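Local coordinates for protein L-methionine gamma-lyase (Fusobacterium nucleatum subsp. nucleatum, PDB 6LXU) that belongs to the Cys/Met metabolism family of pyridoxal phosphate-dependent enzymes and carries its cofactor covalently bound, at residues A[104-109]-A[131-136]. Numbering follows the deposited sequence. Where two conformers were deposited one is given.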
# COMPACT_ATOMS: atom_id res chain seq x y z
N GLY A 104 -14.26 -37.91 -14.91
CA GLY A 104 -15.49 -38.70 -15.10
C GLY A 104 -16.78 -37.91 -14.91
O GLY A 104 -17.86 -38.40 -15.26
N ASP A 105 -16.70 -36.71 -14.33
CA ASP A 105 -17.85 -35.83 -14.21
C ASP A 105 -18.12 -35.16 -15.54
O ASP A 105 -17.27 -35.09 -16.43
CB ASP A 105 -17.63 -34.72 -13.16
CG ASP A 105 -17.72 -35.19 -11.74
OD1 ASP A 105 -18.16 -36.34 -11.50
OD2 ASP A 105 -17.39 -34.39 -10.83
N HIS A 106 -19.33 -34.61 -15.64
CA HIS A 106 -19.81 -33.89 -16.80
C HIS A 106 -20.27 -32.47 -16.41
O HIS A 106 -20.77 -32.24 -15.31
CB HIS A 106 -20.93 -34.71 -17.46
CG HIS A 106 -21.59 -34.06 -18.64
ND1 HIS A 106 -22.92 -33.67 -18.62
CD2 HIS A 106 -21.14 -33.79 -19.89
CE1 HIS A 106 -23.25 -33.17 -19.79
NE2 HIS A 106 -22.20 -33.24 -20.59
N VAL A 107 -20.08 -31.55 -17.35
CA VAL A 107 -20.46 -30.14 -17.20
C VAL A 107 -21.31 -29.75 -18.40
O VAL A 107 -20.97 -30.07 -19.54
CB VAL A 107 -19.21 -29.23 -17.16
CG1 VAL A 107 -19.60 -27.75 -17.13
CG2 VAL A 107 -18.32 -29.60 -15.98
N VAL A 108 -22.42 -29.06 -18.12
CA VAL A 108 -23.22 -28.40 -19.15
C VAL A 108 -23.02 -26.90 -19.01
O VAL A 108 -23.20 -26.35 -17.92
CB VAL A 108 -24.72 -28.73 -19.03
CG1 VAL A 108 -25.55 -27.94 -20.04
CG2 VAL A 108 -24.95 -30.22 -19.20
N THR A 109 -22.68 -26.25 -20.10
CA THR A 109 -22.48 -24.80 -20.08
C THR A 109 -22.78 -24.20 -21.45
O THR A 109 -23.27 -24.90 -22.36
CB THR A 109 -21.08 -24.44 -19.52
OG1 THR A 109 -21.04 -23.03 -19.23
CG2 THR A 109 -19.97 -24.78 -20.50
N GLU A 131 -15.85 -34.21 -18.85
CA GLU A 131 -16.62 -34.08 -20.09
C GLU A 131 -17.36 -32.75 -20.05
O GLU A 131 -18.00 -32.45 -19.04
CB GLU A 131 -17.68 -35.21 -20.17
CG GLU A 131 -17.13 -36.63 -20.06
CD GLU A 131 -18.18 -37.68 -19.70
OE1 GLU A 131 -19.40 -37.38 -19.74
OE2 GLU A 131 -17.79 -38.82 -19.39
N VAL A 132 -17.31 -31.98 -21.13
CA VAL A 132 -18.02 -30.70 -21.18
C VAL A 132 -18.87 -30.63 -22.44
O VAL A 132 -18.38 -30.90 -23.53
CB VAL A 132 -17.05 -29.49 -21.12
CG1 VAL A 132 -17.84 -28.18 -21.06
CG2 VAL A 132 -16.11 -29.60 -19.92
N THR A 133 -20.15 -30.31 -22.27
CA THR A 133 -21.05 -30.07 -23.38
C THR A 133 -21.42 -28.59 -23.41
O THR A 133 -21.88 -28.03 -22.39
CB THR A 133 -22.33 -30.90 -23.25
OG1 THR A 133 -21.99 -32.29 -23.16
CG2 THR A 133 -23.24 -30.71 -24.46
N PHE A 134 -21.21 -27.95 -24.55
CA PHE A 134 -21.57 -26.56 -24.77
C PHE A 134 -22.87 -26.51 -25.54
O PHE A 134 -22.98 -27.08 -26.63
CB PHE A 134 -20.48 -25.86 -25.57
CG PHE A 134 -19.16 -25.82 -24.88
CD1 PHE A 134 -18.90 -24.88 -23.88
CD2 PHE A 134 -18.17 -26.74 -25.20
CE1 PHE A 134 -17.68 -24.85 -23.23
CE2 PHE A 134 -16.94 -26.71 -24.55
CZ PHE A 134 -16.70 -25.76 -23.56
N VAL A 135 -23.87 -25.85 -24.95
CA VAL A 135 -25.20 -25.71 -25.56
C VAL A 135 -25.61 -24.25 -25.55
O VAL A 135 -24.92 -23.38 -24.98
CB VAL A 135 -26.26 -26.55 -24.82
CG1 VAL A 135 -25.83 -28.00 -24.70
CG2 VAL A 135 -26.57 -26.00 -23.42
N ASP A 136 -26.74 -23.96 -26.19
CA ASP A 136 -27.37 -22.66 -26.07
C ASP A 136 -28.26 -22.68 -24.84
O ASP A 136 -29.37 -23.22 -24.88
CB ASP A 136 -28.21 -22.37 -27.32
CG ASP A 136 -28.90 -21.02 -27.28
OD1 ASP A 136 -28.73 -20.28 -26.28
OD2 ASP A 136 -29.61 -20.69 -28.26
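The imidazole of H106 meets the strand 131-135 with its edge. T133 OG1 and E131 CB both lie close to the ring plane. H106 NE2 and T133 OG1 are 2.7 Å apart in a nearly straight hydrogen bond (173°), and either atom could be the donor. H106 has CG anti to its backbone N (chi1 177°), which swings the ring toward strand 131-135 and brings NE2 up to the T133 hydroxyl. H106 ND1 is hydrogen-bonded to T151 OG1, so both ring nitrogens are held and the ring's rotation is fixed. The E131 side chain crosses that of H106 at about a right angle, with E131 CB 3.8 Å from H106 CD2. In the conformer given, E131 OE1 forms a salt bridge with K148 and accepts a hydrogen bond from N150.

The other flat group is the ring of F134. V132 CG1 lies over one face, 3.7 Å above the plane and offset toward the rim. T109 CG2 approaches this ring obliquely, 3.5 Å from F134 CD1. T109 OG1, anti to the backbone N, is hydrogen-bonded instead to the carbonyl O of Y155. F118 and M121 of helix 115-125 also pack on F134. On the sheet face that carries H106 and T133, V108 CG1 touches V135 CG2 at 4.0 Å, next to helix 140-146.

Five backbone hydrogen bonds tie the strands in parallel. E131 N donates to D105 O, T133 N to V107 O and V135 N to T109 O. In return, V107 N donates to E131 O and T109 N to T133 O. The strand axes come within 4.6 Å at 18°. Helix 115-125 links the two strands in a beta-alpha-beta crossover. Strand 131-135 forms one border of the mixed seven-stranded sheet within the chain, the central sheet of the large domain in fold type I pyridoxal phosphate enzymes.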